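Local coordinates for protein Phenylalanine/tyrosine ammonia-lyase (Rhodosporidium toruloides, PDB 1Y2M) that catalyses the non-oxidative deamination of L-phenylalanine and L-tyrosine to trans-cinnamate and p-coumarate, working as a homotetramer, at residues Val236-Gly239 with Lys240-Leu244; Ser696-Tyr699 with Glu700-Ser704. All coordinates share one frame; numbering follows the deposited sequence.

Contact 1 of 2, residues Val236-Gly239 with Lys240-Leu244; sequences VHEG and KEKIL
A chi1 of -179° turns the H237 imidazole away from its own backbone nitrogen, and K242, stretched out to its amine beyond a CG placed anti to the carbonyl carbon (chi1 -57°), meets it across the two strands. K242 NZ donates to H237 ND1 over 3.1 Å, almost exactly in the ring plane, while K242 CE reaches the same ring edge. With ND1 as acceptor, the proton of a neutral imidazole would probably sit on NE2. Over one face of the ring lies CG of the neighbouring E238. The strands 232-237 and 240-245 form a beta hairpin with a two-residue loop, a type I' turn from H237 to K240, with E238 and G239 both at positive phi. H237 and K240 are the hydrogen-bonded pair: H237 N donates to K240 O at 2.9 Å, and K240 N returns a bond to H237 O. K240, folded back at chi3 and chi4, ties its own NZ to E238 O at 2.7 Å. A methionine in place of K242 would probably leave H237 ND1 without its donor and the imidazole freer to turn. Beyond the turn, E241 bonds H234 and the backbone of L152 of the second subunit.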
loop_
_atom_site.group_PDB
_atom_site.type_symbol
_atom_site.label_atom_id
_atom_site.label_comp_id
_atom_site.label_asym_id
_atom_site.label_seq_id
_atom_site.Cartn_x
_atom_site.Cartn_y
_atom_site.Cartn_z
ATOM N N VAL B 236 13.820 -0.252 38.675
ATOM C CA VAL B 236 15.111 0.316 39.071
ATOM C C VAL B 236 15.341 0.049 40.554
ATOM O O VAL B 236 14.500 0.351 41.391
ATOM C CB VAL B 236 15.150 1.837 38.806
ATOM C CG1 VAL B 236 16.468 2.456 39.343
ATOM C CG2 VAL B 236 14.941 2.128 37.340
ATOM N N HIS B 237 16.457 -0.600 40.870
ATOM C CA HIS B 237 16.791 -0.981 42.214
ATOM C C HIS B 237 18.281 -0.758 42.387
ATOM O O HIS B 237 19.056 -1.134 41.508
ATOM C CB HIS B 237 16.459 -2.452 42.400
ATOM C CG HIS B 237 16.743 -2.966 43.763
ATOM N ND1 HIS B 237 17.757 -3.860 44.022
ATOM C CD2 HIS B 237 16.184 -2.667 44.955
ATOM C CE1 HIS B 237 17.783 -4.116 45.318
ATOM N NE2 HIS B 237 16.831 -3.416 45.902
ATOM N N GLU B 238 18.656 -0.136 43.493
ATOM C CA GLU B 238 20.074 0.134 43.801
ATOM C C GLU B 238 20.747 0.798 42.595
ATOM O O GLU B 238 21.822 0.425 42.126
ATOM C CB GLU B 238 20.772 -1.136 44.266
ATOM C CG GLU B 238 20.369 -1.460 45.649
ATOM C CD GLU B 238 21.031 -2.669 46.232
ATOM O OE1 GLU B 238 21.711 -3.436 45.521
ATOM O OE2 GLU B 238 20.859 -2.817 47.435
ATOM N N GLY B 239 20.061 1.767 42.028
ATOM C CA GLY B 239 20.637 2.595 41.000
ATOM C C GLY B 239 20.734 1.969 39.637
ATOM O O GLY B 239 21.303 2.595 38.726
ATOM N N LYS B 240 20.183 0.756 39.473
ATOM C CA LYS B 240 20.341 -0.021 38.231
ATOM C C LYS B 240 18.993 -0.489 37.742
ATOM O O LYS B 240 18.171 -0.912 38.539
ATOM C CB LYS B 240 21.154 -1.297 38.472
ATOM C CG LYS B 240 22.634 -1.037 38.759
ATOM C CD LYS B 240 23.363 -2.293 39.240
ATOM C CE LYS B 240 23.022 -2.665 40.721
ATOM N NZ LYS B 240 23.416 -1.668 41.797
ATOM N N GLU B 241 18.801 -0.461 36.426
ATOM C CA GLU B 241 17.681 -1.153 35.841
ATOM C C GLU B 241 17.920 -2.647 35.993
ATOM O O GLU B 241 18.978 -3.159 35.608
ATOM C CB GLU B 241 17.546 -0.849 34.351
ATOM C CG GLU B 241 17.101 0.572 34.009
ATOM C CD GLU B 241 16.982 0.764 32.541
ATOM O OE1 GLU B 241 15.935 0.375 31.929
ATOM O OE2 GLU B 241 18.003 1.208 31.947
ATOM N N LYS B 242 16.900 -3.368 36.444
ATOM C CA LYS B 242 16.955 -4.809 36.584
ATOM C C LYS B 242 15.690 -5.422 36.000
ATOM O O LYS B 242 14.632 -4.785 36.018
ATOM C CB LYS B 242 17.037 -5.197 38.053
ATOM C CG LYS B 242 18.197 -4.574 38.745
ATOM C CD LYS B 242 18.398 -5.150 40.107
ATOM C CE LYS B 242 19.585 -4.492 40.752
ATOM N NZ LYS B 242 19.832 -5.068 42.118
ATOM N N ILE B 243 15.818 -6.639 35.489
ATOM C CA ILE B 243 14.670 -7.465 35.131
ATOM C C ILE B 243 14.647 -8.650 36.055
ATOM O O ILE B 243 15.579 -9.429 36.097
ATOM C CB ILE B 243 14.679 -7.921 33.650
ATOM C CG1 ILE B 243 14.543 -6.696 32.722
ATOM C CG2 ILE B 243 13.472 -8.854 33.345
ATOM C CD1 ILE B 243 14.865 -6.972 31.247
ATOM N N LEU B 244 13.578 -8.764 36.834
ATOM C CA LEU B 244 13.418 -9.765 37.847
ATOM C C LEU B 244 12.109 -10.550 37.656
ATOM O O LEU B 244 11.182 -10.114 36.964
ATOM C CB LEU B 244 13.336 -9.063 39.209
ATOM C CG LEU B 244 14.426 -8.099 39.623
ATOM C CD1 LEU B 244 14.074 -7.427 40.920
ATOM C CD2 LEU B 244 15.756 -8.833 39.740
#

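Contact 2 of 2, residues Ser696-Tyr699 with Glu700-Ser704; sequences SKIY and EAIKS
K703 sets CG over one face of the Y699 ring, 3.7 Å from the ring centroid and 18° off the normal, a CH-pi contact offset toward the rim. CD continues past the rim by CE1, 3.8 Å from Y699 CE1. The lysine is bent at chi2, chi3 and chi4, which curls it back along the ring and carries NZ to the phenol end. There D518 of helix 506-560 takes both polar ends, as a salt bridge to K703 NZ and a hydrogen bond to Y699 OH, and N158 of the second subunit also bonds the phenol oxygen. This is the i to i+4 pairing of an alpha helix, near the C-terminal end of helix 691-703, and the backbone sets it: K703 N donates to Y699 O at 2.9 Å. The same i to i+4 bonds run just before it, with E700 N to S696 O at 2.8 Å and I702 N to I698 O at 3.0 Å. On another side of the helix I698 CG2 approaches I702 CD1 at 4.3 Å, where L528 of helix 506-560 packs on I698 and L289 and L292 of helix 273-303 on I702. E700 extends its carboxylate to S145 of the second subunit, and S696 OG bonds both G692 O and the backbone of L143 of that subunit.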
loop_
_atom_site.group_PDB
_atom_site.type_symbol
_atom_site.label_atom_id
_atom_site.label_comp_id
_atom_site.label_asym_id
_atom_site.label_seq_id
_atom_site.Cartn_x
_atom_site.Cartn_y
_atom_site.Cartn_z
ATOM N N SER B 696 21.155 15.738 15.616
ATOM C CA SER B 696 20.796 14.819 16.696
ATOM C C SER B 696 20.321 15.520 17.959
ATOM O O SER B 696 19.384 15.045 18.618
ATOM C CB SER B 696 21.926 13.853 16.968
ATOM O OG SER B 696 22.199 13.078 15.790
ATOM N N LYS B 697 20.980 16.599 18.336
ATOM C CA LYS B 697 20.578 17.354 19.510
ATOM C C LYS B 697 19.188 17.943 19.352
ATOM O O LYS B 697 18.426 17.971 20.328
ATOM C CB LYS B 697 21.591 18.461 19.784
ATOM C CG LYS B 697 22.874 17.908 20.324
ATOM C CD LYS B 697 23.903 18.954 20.642
ATOM C CE LYS B 697 25.098 18.286 21.386
ATOM N NZ LYS B 697 24.655 17.332 22.451
ATOM N N ILE B 698 18.825 18.358 18.139
ATOM C CA ILE B 698 17.480 18.886 17.868
ATOM C C ILE B 698 16.455 17.753 17.986
ATOM O O ILE B 698 15.411 17.873 18.639
ATOM C CB ILE B 698 17.414 19.610 16.533
ATOM C CG1 ILE B 698 18.458 20.756 16.504
ATOM C CG2 ILE B 698 16.019 20.143 16.298
ATOM C CD1 ILE B 698 18.505 21.570 15.238
ATOM N N TYR B 699 16.734 16.686 17.252
ATOM C CA TYR B 699 15.913 15.442 17.308
ATOM C C TYR B 699 15.676 15.018 18.772
ATOM O O TYR B 699 14.573 14.701 19.146
ATOM C CB TYR B 699 16.590 14.335 16.535
ATOM C CG TYR B 699 16.026 12.928 16.709
ATOM C CD1 TYR B 699 14.921 12.470 16.001
ATOM C CD2 TYR B 699 16.641 12.053 17.595
ATOM C CE1 TYR B 699 14.465 11.156 16.149
ATOM C CE2 TYR B 699 16.163 10.766 17.743
ATOM C CZ TYR B 699 15.084 10.327 17.057
ATOM O OH TYR B 699 14.695 9.017 17.255
ATOM N N GLU B 700 16.725 15.000 19.582
ATOM C CA GLU B 700 16.580 14.540 20.970
ATOM C C GLU B 700 15.649 15.447 21.763
ATOM O O GLU B 700 14.848 14.967 22.575
ATOM C CB GLU B 700 17.941 14.386 21.630
ATOM C CG GLU B 700 18.708 13.188 21.053
ATOM C CD GLU B 700 20.120 12.978 21.595
ATOM O OE1 GLU B 700 20.717 13.935 22.128
ATOM O OE2 GLU B 700 20.641 11.831 21.502
ATOM N N ALA B 701 15.728 16.752 21.504
ATOM C CA ALA B 701 14.813 17.724 22.101
ATOM C C ALA B 701 13.364 17.597 21.650
ATOM O O ALA B 701 12.444 17.937 22.396
ATOM C CB ALA B 701 15.324 19.140 21.863
ATOM N N ILE B 702 13.149 17.098 20.440
ATOM C CA ILE B 702 11.807 16.777 19.958
ATOM C C ILE B 702 11.324 15.518 20.693
ATOM O O ILE B 702 10.267 15.495 21.305
ATOM C CB ILE B 702 11.763 16.607 18.421
ATOM C CG1 ILE B 702 12.076 17.958 17.749
ATOM C CG2 ILE B 702 10.406 16.103 17.989
ATOM C CD1 ILE B 702 12.358 17.833 16.270
ATOM N N LYS B 703 12.118 14.464 20.651
ATOM C CA LYS B 703 11.670 13.171 21.193
ATOM C C LYS B 703 11.398 13.205 22.695
ATOM O O LYS B 703 10.439 12.567 23.176
ATOM C CB LYS B 703 12.671 12.068 20.838
ATOM C CG LYS B 703 12.852 11.736 19.395
ATOM C CD LYS B 703 11.563 11.296 18.656
ATOM C CE LYS B 703 10.945 9.991 19.155
ATOM N NZ LYS B 703 11.857 8.849 19.063
ATOM N N SER B 704 12.186 13.985 23.407
ATOM C CA SER B 704 12.057 14.129 24.858
ATOM C C SER B 704 10.882 15.026 25.226
ATOM O O SER B 704 10.493 15.050 26.390
ATOM C CB SER B 704 13.314 14.743 25.476
ATOM O OG SER B 704 13.406 16.130 25.123
#

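Contact 1 lies at the surface, its centre about 31 Å from the centre of the chain, whereas contact 2 is partly buried, its centre about 10 Å from that point. They share no secondary-structure element: one closes a hairpin in a chain with little beta structure, the other lies within a single helix of the dominant helical framework. Lysine meets an aromatic ring in both, but by different chemistry: an amine-to-nitrogen hydrogen bond in contact 1, a CH-pi contact in contact 2. The amine of K703 forms a salt bridge with D518 of helix 506-560. Their centres are about 26 Å apart and they do not touch, yet both reach the second subunit.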